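Local coordinates for protein prolyl-tRNA synthetase (PDB 6UYH) that probably attaches proline to its cognate tRNA through an ATP-dependent activation step, and is held here with the inhibitor halofuginone and an ATP analogue, at residues C51-W55 with L271-L276; F61-I66 with L190-V194; E196-A200 with P292-A296. All coordinates share one frame; numbering follows the deposited sequence. Where two conformers were deposited one is given.

Contact 1: residues C51-W55 with L271-L276; sequences CWFVW and LSTRTL. With ANP (phosphoaminophosphonic acid-adenylate ester), chain C.
The ATP site is backed here by W55, whose indole packs against the turn S272-T275, where strand 261-272 runs into helix 274-283. CG2 of T273 sits squarely over one face of that indole, with the CG2 carbon 3.7 Å from the centroid of the five-membered ring of W55, a CH-pi contact. The far end of the indole reaches the strand backbone: CH2 of W55 meets O of L271 at 3.5 Å, edge-on and in the ring plane. With CG anti to its own backbone N, chi1 -173° carries the W55 indole off helix 49-67 toward the turn.

The carbonyl O of S272 is gripped twice, by the N of T275 and by OG1 of T275, the latter bond measuring 2.8 Å. The S272 hydroxyl has two jobs. Its OG accepts a capping bond from N of R274 (2.9 Å), and the same OG donates to N3 of the ANP adenine at 2.8 Å. This strand-turn-helix carrying an arginine is consistent with motif 3 of class II synthetases, and W55 belongs to helix 49-67, probably the long helix of motif 1. R274 bends at chi3 (-65°), laying one face of its guanidinium over C2' of the ribose while NH1 and NH2 of R274 both close on O3G of ANP, at 2.9 and 2.8 Å. I160 O and Q235 O take further N-H groups of this guanidinium and help to fix its rotation.

Farther from the nucleotide the packing is mainly apolar. V54 and L276 run alongside each other head to tail, CG1 of V54 against CD1 of L276, and the other branch of L276 places CD2 3.4 Å from SG of C51.

Contact 2: residues F61-I66 with L190-V194; sequences FFDAEI and LYKRV
L190 forms the apolar centre, with F62, E65 and I66 of the facing helix gathered around it. Both methyls of L190 rest against CB of E65, the aliphatic base of that acid, with CD2 of L190 3.8 Å from this CB, and CD1 of L190 also meets CG2 of I66 at 3.9 Å. The phenyl of F62 turns toward Y191. The planes are within 20° of parallel but so far displaced that little of either ring lies over the other, and the closest atoms are CE1 of F62 and CE1 of Y191 at 3.5 Å. The hydroxyl of Y191 is hydrogen-bonded to Q168, which pins the outer end of the ring.

Next along is F61, edge-on to V194, with CE2 of F61 3.8 Å from CG2 of V194. The same ring drives its CZ corner at the middle of one face of the R193 guanidinium, 3.9 Å from the R193 CZ carbon, the two planes standing almost perpendicular (83°). CG of E65 lies over a face of the F61 ring, toward its rim.

The polar edge is where R193 and E65 meet. The E65 chain folds at chi2 (-57°), bringing OE1 of E65 3.3 Å from NH1 of R193: a salt bridge whose hydrogen bond is weak. A water also bridges the pair, donating to OE2 of E65 and accepting from NH2 of R193. Neither charge depends on this pair alone: R193 NE is paired with E197 OE1, and E65 OE2 with K68 NZ.

The two helix segments run roughly antiparallel, their axes 10.9 Å apart, an apolar seam with a charged rim. It joins helix 49-67 to helix 177-198 in the class II catalytic core, close to the halofuginone and nucleotide pockets.

Contact 3: residues E196-A200 with P292-A296; sequences EELLA and PPRVA. With EDO (1,2-ethanediol), chain Q.
P292 and V295 press on the end of helix 177-198, and P292 makes the closest part of that packing. Its ring lies against two successive carbonyls: CB of P292 is 3.3 Å from O of L198, and CG of P292 is 3.3 Å from O of L199. V295 comes in beside it, CG1 standing 4.1 Å from CB of L198 and, in the same reach, 4.0 Å from CD2 of L199, whose side chain crosses V295 at about a right angle. V54 and S57 of helix 49-67 also touch V295.

A wider pi-type turn at 196-198 is followed by A200 with positive phi (55°). A loop from the catalytic core, on its way to strand 300-304 of the anticodon-binding domain, seats itself on this helix end. L199 O is taken up by H283.

Looser, wetter packing begins at R294. One water links the backbones, donating to O of L198 and accepting from N of R294. The arginine chain, extended from CG to NE, brings the edge of its guanidinium to E197, and NH1 of R294 bonds to O of E197 at 2.9 Å. That N-H approaches a lone pair in the carbonyl plane, though the oxygen is tilted 18° from the guanidinium plane. On another edge, NE of R294 donates to O1 of an ethanediol (3.1 Å), probably left by the crystallisation liquor, while NH2 forms a salt bridge with D399 of helix 391-415. The E197 carboxylate is engaged elsewhere, by R193.

How the contacts relate
Helix 49-67 comes first and supplies 51-55 and 61-66. Contact 2 closes when helix 177-198 returns at 190-194, and it lies nested inside the longer loop that contact 1 closes at 271-276. Contact 3 starts just after contact 2, from the end of the same helix, and closes at 292-296 beyond contact 1, so contacts 1 and 3 cross while 2 and 3 follow in series. L271 packs on Y191 and V194, F61 on L198, and T275 on L199, so the three contacts touch one another directly. Together they tie helix 49-67, helix 177-198, the probable motif 3 turn and the loop toward the anticodon-binding domain.

Contact 1: residues C51-W55 with L271-L276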
loop_
_atom_site.group_PDB
_atom_site.type_symbol
_atom_site.label_atom_id
_atom_site.label_comp_id
_atom_site.label_asym_id
_atom_site.label_seq_id
_atom_site.Cartn_x
_atom_site.Cartn_y
_atom_site.Cartn_z
ATOM N N CYS A 51 10.016 8.287 7.603
ATOM C CA CYS A 51 10.613 7.154 6.918
ATOM C C CYS A 51 9.667 6.580 5.873
ATOM O O CYS A 51 10.053 6.368 4.716
ATOM C CB CYS A 51 10.970 6.111 7.961
ATOM S SG CYS A 51 11.348 4.509 7.280
ATOM N N TRP A 52 8.417 6.322 6.268
ATOM C CA TRP A 52 7.452 5.767 5.328
ATOM C C TRP A 52 7.213 6.720 4.166
ATOM O O TRP A 52 6.964 6.277 3.043
ATOM C CB TRP A 52 6.133 5.448 6.053
ATOM C CG TRP A 52 5.193 4.577 5.226
ATOM C CD1 TRP A 52 3.971 4.933 4.715
ATOM C CD2 TRP A 52 5.420 3.223 4.819
ATOM N NE1 TRP A 52 3.430 3.876 4.019
ATOM C CE2 TRP A 52 4.296 2.816 4.071
ATOM C CE3 TRP A 52 6.468 2.314 5.012
ATOM C CZ2 TRP A 52 4.193 1.537 3.515
ATOM C CZ3 TRP A 52 6.359 1.043 4.469
ATOM C CH2 TRP A 52 5.225 0.670 3.730
ATOM N N PHE A 53 7.326 8.028 4.412
ATOM C CA PHE A 53 7.219 9.011 3.337
ATOM C C PHE A 53 8.187 8.721 2.196
ATOM O O PHE A 53 7.849 8.914 1.021
ATOM C CB PHE A 53 7.469 10.420 3.881
ATOM C CG PHE A 53 7.341 11.500 2.830
ATOM C CD1 PHE A 53 6.116 12.079 2.566
ATOM C CD2 PHE A 53 8.446 11.911 2.089
ATOM C CE1 PHE A 53 5.991 13.054 1.598
ATOM C CE2 PHE A 53 8.321 12.883 1.106
ATOM C CZ PHE A 53 7.093 13.451 0.863
ATOM N N VAL A 54 9.409 8.288 2.521
ATOM C CA VAL A 54 10.374 7.963 1.472
ATOM C C VAL A 54 9.848 6.826 0.606
ATOM O O VAL A 54 9.912 6.875 -0.629
ATOM C CB VAL A 54 11.743 7.613 2.080
ATOM C CG1 VAL A 54 12.738 7.241 0.957
ATOM C CG2 VAL A 54 12.302 8.784 2.865
ATOM N N TRP A 55 9.332 5.771 1.238
ATOM C CA TRP A 55 8.847 4.637 0.455
ATOM C C TRP A 55 7.615 5.021 -0.361
ATOM O O TRP A 55 7.486 4.619 -1.522
ATOM C CB TRP A 55 8.554 3.452 1.372
ATOM C CG TRP A 55 8.216 2.182 0.645
ATOM C CD1 TRP A 55 7.057 1.453 0.762
ATOM C CD2 TRP A 55 9.035 1.485 -0.311
ATOM N NE1 TRP A 55 7.120 0.339 -0.054
ATOM C CE2 TRP A 55 8.314 0.342 -0.727
ATOM C CE3 TRP A 55 10.308 1.715 -0.855
ATOM C CZ2 TRP A 55 8.822 -0.563 -1.668
ATOM C CZ3 TRP A 55 10.814 0.811 -1.789
ATOM C CH2 TRP A 55 10.069 -0.313 -2.183
ATOM N N LEU A 271 11.965 -4.545 -6.117
ATOM C CA LEU A 271 12.700 -3.469 -5.459
ATOM C C LEU A 271 12.063 -3.297 -4.085
ATOM O O LEU A 271 10.834 -3.264 -4.002
ATOM C CB LEU A 271 12.582 -2.166 -6.268
ATOM C CG LEU A 271 13.274 -0.908 -5.744
ATOM C CD1 LEU A 271 14.738 -0.932 -6.136
ATOM C CD2 LEU A 271 12.583 0.345 -6.274
ATOM N N SER A 272 12.872 -3.192 -3.018
ATOM C CA SER A 272 12.342 -3.234 -1.645
ATOM C C SER A 272 12.742 -2.004 -0.830
ATOM O O SER A 272 13.498 -1.136 -1.282
ATOM C CB SER A 272 12.845 -4.476 -0.909
ATOM O OG SER A 272 14.171 -4.257 -0.451
ATOM N N THR A 273 12.279 -1.992 0.427
ATOM C CA THR A 273 12.661 -0.979 1.404
ATOM C C THR A 273 14.139 -1.053 1.794
ATOM O O THR A 273 14.597 -0.208 2.569
ATOM C CB THR A 273 11.759 -1.083 2.643
ATOM O OG1 THR A 273 11.532 -2.460 3.000
ATOM C CG2 THR A 273 10.405 -0.394 2.354
ATOM N N ARG A 274 14.888 -2.025 1.266
ATOM C CA ARG A 274 16.345 -1.958 1.322
ATOM C C ARG A 274 16.856 -0.623 0.787
ATOM O O ARG A 274 17.866 -0.096 1.277
ATOM C CB ARG A 274 16.936 -3.141 0.531
ATOM C CG ARG A 274 18.421 -3.028 0.227
ATOM C CD ARG A 274 18.940 -4.325 -0.403
ATOM N NE ARG A 274 18.856 -5.441 0.529
ATOM C CZ ARG A 274 19.298 -6.656 0.261
ATOM N NH1 ARG A 274 19.885 -6.903 -0.912
ATOM N NH2 ARG A 274 19.167 -7.615 1.171
ATOM N N THR A 275 16.165 -0.063 -0.205
ATOM C CA THR A 275 16.500 1.252 -0.755
ATOM C C THR A 275 16.728 2.290 0.332
ATOM O O THR A 275 17.657 3.102 0.239
ATOM C CB THR A 275 15.376 1.741 -1.678
ATOM O OG1 THR A 275 14.110 1.602 -1.015
ATOM C CG2 THR A 275 15.360 0.942 -2.962
ATOM N N LEU A 276 15.874 2.293 1.357
ATOM C CA LEU A 276 15.993 3.285 2.424
ATOM C C LEU A 276 17.297 3.103 3.195
ATOM O O LEU A 276 17.937 4.084 3.590
ATOM C CB LEU A 276 14.802 3.192 3.380
ATOM C CG LEU A 276 13.549 4.002 3.019
ATOM C CD1 LEU A 276 12.974 3.545 1.702
ATOM C CD2 LEU A 276 12.516 3.871 4.112
HETATM P PG ANP C . 19.822 -11.265 -0.887
HETATM O O1G ANP C . 21.143 -11.838 -1.100
HETATM O O2G ANP C . 19.067 -12.147 0.195
HETATM O O3G ANP C . 20.051 -9.785 -0.394
HETATM P PB ANP C . 17.666 -12.130 -2.781
HETATM O O1B ANP C . 18.012 -12.987 -3.905
HETATM O O2B ANP C . 17.134 -13.006 -1.606
HETATM N N3B ANP C . 18.930 -11.212 -2.266
HETATM P PA ANP C . 15.307 -11.162 -4.149
HETATM O O1A ANP C . 15.703 -11.289 -5.567
HETATM O O2A ANP C . 14.449 -12.311 -3.733
HETATM O O3A ANP C . 16.560 -11.115 -3.173
HETATM O "O5'" ANP C . 14.533 -9.805 -3.758
HETATM C "C5'" ANP C . 14.368 -8.617 -4.566
HETATM C "C4'" ANP C . 15.089 -7.497 -3.863
HETATM O "O4'" ANP C . 14.569 -7.344 -2.524
HETATM C "C3'" ANP C . 16.573 -7.768 -3.671
HETATM O "O3'" ANP C . 17.306 -7.384 -4.828
HETATM C "C2'" ANP C . 16.918 -6.906 -2.456
HETATM O "O2'" ANP C . 17.305 -5.601 -2.868
HETATM C "C1'" ANP C . 15.601 -6.905 -1.655
HETATM N N9 ANP C . 15.622 -7.780 -0.490
HETATM C C8 ANP C . 15.883 -9.126 -0.467
HETATM N N7 ANP C . 15.828 -9.664 0.726
HETATM C C5 ANP C . 15.504 -8.595 1.553
HETATM C C6 ANP C . 15.299 -8.499 2.940
HETATM N N6 ANP C . 15.335 -9.541 3.775
HETATM N N1 ANP C . 15.024 -7.277 3.448
HETATM C C2 ANP C . 14.935 -6.237 2.613
HETATM N N3 ANP C . 15.090 -6.211 1.288
HETATM C C4 ANP C . 15.379 -7.428 0.816
#

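Contact 2: residues F61-I66 with L190-V194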
loop_
_atom_site.group_PDB
_atom_site.type_symbol
_atom_site.label_atom_id
_atom_site.label_comp_id
_atom_site.label_asym_id
_atom_site.label_seq_id
_atom_site.Cartn_x
_atom_site.Cartn_y
_atom_site.Cartn_z
ATOM N N PHE A 61 6.590 7.562 -7.775
ATOM C CA PHE A 61 7.432 7.666 -8.960
ATOM C C PHE A 61 7.382 6.387 -9.788
ATOM O O PHE A 61 7.173 6.431 -11.006
ATOM C CB PHE A 61 8.867 7.968 -8.542
ATOM C CG PHE A 61 9.857 7.917 -9.675
ATOM C CD1 PHE A 61 9.955 8.963 -10.577
ATOM C CD2 PHE A 61 10.697 6.827 -9.825
ATOM C CE1 PHE A 61 10.891 8.927 -11.615
ATOM C CE2 PHE A 61 11.638 6.775 -10.856
ATOM C CZ PHE A 61 11.729 7.829 -11.756
ATOM N N PHE A 62 7.592 5.235 -9.144
ATOM C CA PHE A 62 7.682 3.984 -9.892
ATOM C C PHE A 62 6.348 3.639 -10.543
ATOM O O PHE A 62 6.313 3.238 -11.710
ATOM C CB PHE A 62 8.154 2.854 -8.969
ATOM C CG PHE A 62 8.547 1.588 -9.695
ATOM C CD1 PHE A 62 9.772 1.498 -10.339
ATOM C CD2 PHE A 62 7.705 0.485 -9.701
ATOM C CE1 PHE A 62 10.148 0.334 -11.004
ATOM C CE2 PHE A 62 8.077 -0.694 -10.359
ATOM C CZ PHE A 62 9.293 -0.763 -11.003
ATOM N N ASP A 63 5.241 3.804 -9.805
ATOM C CA ASP A 63 3.910 3.574 -10.358
ATOM C C ASP A 63 3.685 4.395 -11.615
ATOM O O ASP A 63 3.133 3.900 -12.604
ATOM C CB ASP A 63 2.827 3.930 -9.328
ATOM C CG ASP A 63 2.343 2.728 -8.521
ATOM O OD1 ASP A 63 2.801 1.605 -8.771
ATOM O OD2 ASP A 63 1.501 2.934 -7.621
ATOM N N ALA A 64 4.044 5.682 -11.578
ATOM C CA ALA A 64 3.804 6.506 -12.756
ATOM C C ALA A 64 4.650 6.045 -13.935
ATOM O O ALA A 64 4.189 6.103 -15.079
ATOM C CB ALA A 64 4.066 7.982 -12.446
ATOM N N GLU A 65 5.874 5.566 -13.683
ATOM C CA GLU A 65 6.726 5.113 -14.781
ATOM C C GLU A 65 6.257 3.776 -15.353
ATOM O O GLU A 65 6.296 3.576 -16.575
ATOM C CB GLU A 65 8.181 5.015 -14.312
ATOM C CG GLU A 65 8.806 6.378 -13.998
ATOM C CD GLU A 65 8.764 7.339 -15.181
ATOM O OE1 GLU A 65 9.036 6.916 -16.330
ATOM O OE2 GLU A 65 8.456 8.529 -14.960
ATOM N N ILE A 66 5.830 2.840 -14.501
ATOM C CA ILE A 66 5.411 1.550 -15.048
ATOM C C ILE A 66 4.024 1.640 -15.678
ATOM O O ILE A 66 3.688 0.833 -16.558
ATOM C CB ILE A 66 5.463 0.420 -14.003
ATOM C CG1 ILE A 66 4.450 0.644 -12.860
ATOM C CG2 ILE A 66 6.912 0.232 -13.492
ATOM C CD1 ILE A 66 4.378 -0.522 -11.866
ATOM N N LEU A 190 14.731 1.743 -14.806
ATOM C CA LEU A 190 13.874 2.415 -13.832
ATOM C C LEU A 190 14.426 2.274 -12.421
ATOM O O LEU A 190 14.327 3.207 -11.620
ATOM C CB LEU A 190 12.443 1.876 -13.888
ATOM C CG LEU A 190 11.596 2.263 -15.098
ATOM C CD1 LEU A 190 10.169 1.752 -14.899
ATOM C CD2 LEU A 190 11.593 3.782 -15.306
ATOM N N TYR A 191 15.005 1.114 -12.094
ATOM C CA TYR A 191 15.641 0.970 -10.790
ATOM C C TYR A 191 16.843 1.901 -10.667
ATOM O O TYR A 191 17.066 2.500 -9.607
ATOM C CB TYR A 191 16.068 -0.482 -10.560
ATOM C CG TYR A 191 14.929 -1.448 -10.375
ATOM C CD1 TYR A 191 13.648 -1.006 -10.034
ATOM C CD2 TYR A 191 15.136 -2.819 -10.527
ATOM C CE1 TYR A 191 12.614 -1.901 -9.863
ATOM C CE2 TYR A 191 14.117 -3.716 -10.352
ATOM C CZ TYR A 191 12.857 -3.263 -10.019
ATOM O OH TYR A 191 11.847 -4.186 -9.844
ATOM N N LYS A 192 17.636 2.030 -11.734
ATOM C CA LYS A 192 18.715 3.014 -11.714
ATOM C C LYS A 192 18.163 4.418 -11.466
ATOM O O LYS A 192 18.732 5.191 -10.690
ATOM C CB LYS A 192 19.499 2.954 -13.028
ATOM C CG LYS A 192 20.541 4.059 -13.233
ATOM C CD LYS A 192 19.948 5.208 -14.026
ATOM C CE LYS A 192 21.002 6.022 -14.751
ATOM N NZ LYS A 192 20.308 6.986 -15.650
ATOM N N ARG A 193 17.038 4.761 -12.105
ATOM C CA ARG A 193 16.474 6.097 -11.912
ATOM C C ARG A 193 15.951 6.298 -10.491
ATOM O O ARG A 193 16.060 7.401 -9.944
ATOM C CB ARG A 193 15.370 6.355 -12.934
ATOM C CG ARG A 193 15.893 6.363 -14.368
ATOM C CD ARG A 193 14.779 6.705 -15.342
ATOM N NE ARG A 193 14.238 8.028 -15.062
ATOM C CZ ARG A 193 13.022 8.429 -15.414
ATOM N NH1 ARG A 193 12.212 7.609 -16.074
ATOM N NH2 ARG A 193 12.617 9.649 -15.102
ATOM N N VAL A 194 15.359 5.266 -9.881
ATOM C CA VAL A 194 14.943 5.398 -8.482
ATOM C C VAL A 194 16.142 5.752 -7.614
ATOM O O VAL A 194 16.120 6.725 -6.854
ATOM C CB VAL A 194 14.265 4.112 -7.973
ATOM C CG1 VAL A 194 14.075 4.187 -6.430
ATOM C CG2 VAL A 194 12.909 3.886 -8.667
HETATM O O HOH W 1 10.063 10.762 -16.483
#

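Contact 3: residues E196-A200 with P292-A296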
loop_
_atom_site.group_PDB
_atom_site.type_symbol
_atom_site.label_atom_id
_atom_site.label_comp_id
_atom_site.label_asym_id
_atom_site.label_seq_id
_atom_site.Cartn_x
_atom_site.Cartn_y
_atom_site.Cartn_z
ATOM N N GLU A 196 19.194 6.901 -8.461
ATOM C CA GLU A 196 19.969 8.099 -8.793
ATOM C C GLU A 196 19.113 9.363 -8.731
ATOM O O GLU A 196 19.527 10.364 -8.139
ATOM C CB GLU A 196 20.630 7.938 -10.162
ATOM C CG GLU A 196 21.697 6.804 -10.145
ATOM C CD GLU A 196 22.792 6.953 -11.178
ATOM O OE1 GLU A 196 22.755 7.912 -11.977
ATOM O OE2 GLU A 196 23.701 6.096 -11.184
ATOM N N GLU A 197 17.907 9.330 -9.306
ATOM C CA GLU A 197 17.098 10.545 -9.403
ATOM C C GLU A 197 16.302 10.835 -8.129
ATOM O O GLU A 197 16.049 12.003 -7.826
ATOM C CB GLU A 197 16.148 10.460 -10.602
ATOM C CG GLU A 197 16.867 10.464 -11.950
ATOM C CD GLU A 197 15.936 10.239 -13.143
ATOM O OE1 GLU A 197 16.442 9.809 -14.201
ATOM O OE2 GLU A 197 14.709 10.483 -13.033
ATOM N N LEU A 198 15.904 9.819 -7.368
ATOM C CA LEU A 198 15.186 10.038 -6.115
ATOM C C LEU A 198 16.102 10.018 -4.896
ATOM O O LEU A 198 16.004 10.896 -4.031
ATOM C CB LEU A 198 14.080 8.987 -5.931
ATOM C CG LEU A 198 12.891 9.078 -6.888
ATOM C CD1 LEU A 198 11.848 8.035 -6.525
ATOM C CD2 LEU A 198 12.305 10.478 -6.847
ATOM N N LEU A 199 16.979 9.016 -4.801
ATOM C CA LEU A 199 17.790 8.781 -3.607
ATOM C C LEU A 199 19.211 9.317 -3.707
ATOM O O LEU A 199 19.949 9.246 -2.713
ATOM C CB LEU A 199 17.833 7.275 -3.299
ATOM C CG LEU A 199 16.449 6.606 -3.221
ATOM C CD1 LEU A 199 16.569 5.115 -2.942
ATOM C CD2 LEU A 199 15.549 7.277 -2.177
ATOM N N ALA A 200 19.607 9.841 -4.873
ATOM C CA ALA A 200 20.959 10.355 -5.118
ATOM C C ALA A 200 22.031 9.307 -4.813
ATOM O O ALA A 200 23.116 9.629 -4.329
ATOM C CB ALA A 200 21.211 11.647 -4.332
ATOM N N PRO A 292 17.904 13.216 0.558
ATOM C CA PRO A 292 17.801 13.717 -0.811
ATOM C C PRO A 292 16.506 14.490 -0.975
ATOM O O PRO A 292 15.447 14.021 -0.530
ATOM C CB PRO A 292 17.795 12.435 -1.665
ATOM C CG PRO A 292 18.307 11.349 -0.764
ATOM C CD PRO A 292 17.867 11.748 0.618
ATOM N N PRO A 293 16.555 15.687 -1.561
ATOM C CA PRO A 293 15.366 16.560 -1.566
ATOM C C PRO A 293 14.094 15.923 -2.122
ATOM O O PRO A 293 13.000 16.244 -1.647
ATOM C CB PRO A 293 15.825 17.747 -2.424
ATOM C CG PRO A 293 17.303 17.826 -2.166
ATOM C CD PRO A 293 17.773 16.397 -1.995
ATOM N N ARG A 294 14.190 15.026 -3.099
ATOM C CA ARG A 294 12.975 14.504 -3.711
ATOM C C ARG A 294 12.256 13.471 -2.850
ATOM O O ARG A 294 11.111 13.119 -3.162
ATOM C CB ARG A 294 13.300 13.931 -5.093
ATOM C CG ARG A 294 13.609 15.049 -6.095
ATOM C CD ARG A 294 14.499 14.617 -7.252
ATOM N NE ARG A 294 15.210 15.759 -7.829
ATOM C CZ ARG A 294 16.142 15.667 -8.773
ATOM N NH1 ARG A 294 16.482 14.472 -9.255
ATOM N NH2 ARG A 294 16.739 16.763 -9.233
ATOM N N VAL A 295 12.873 12.983 -1.775
ATOM C CA VAL A 295 12.172 12.098 -0.855
ATOM C C VAL A 295 12.127 12.660 0.560
ATOM O O VAL A 295 11.769 11.945 1.491
ATOM C CB VAL A 295 12.772 10.678 -0.861
ATOM C CG1 VAL A 295 12.704 10.078 -2.267
ATOM C CG2 VAL A 295 14.210 10.688 -0.340
ATOM N N ALA A 296 12.457 13.938 0.737
ATOM C CA ALA A 296 12.498 14.540 2.067
ATOM C C ALA A 296 11.094 14.927 2.518
ATOM O O ALA A 296 10.433 15.723 1.846
ATOM C CB ALA A 296 13.409 15.766 2.059
HETATM C C1 EDO Q . 13.490 18.864 -5.908
HETATM O O1 EDO Q . 13.755 18.457 -7.255
HETATM C C2 EDO Q . 13.072 20.330 -5.920
HETATM O O2 EDO Q . 12.074 20.532 -6.924
HETATM O O HOH W 2 16.457 13.791 -4.247
#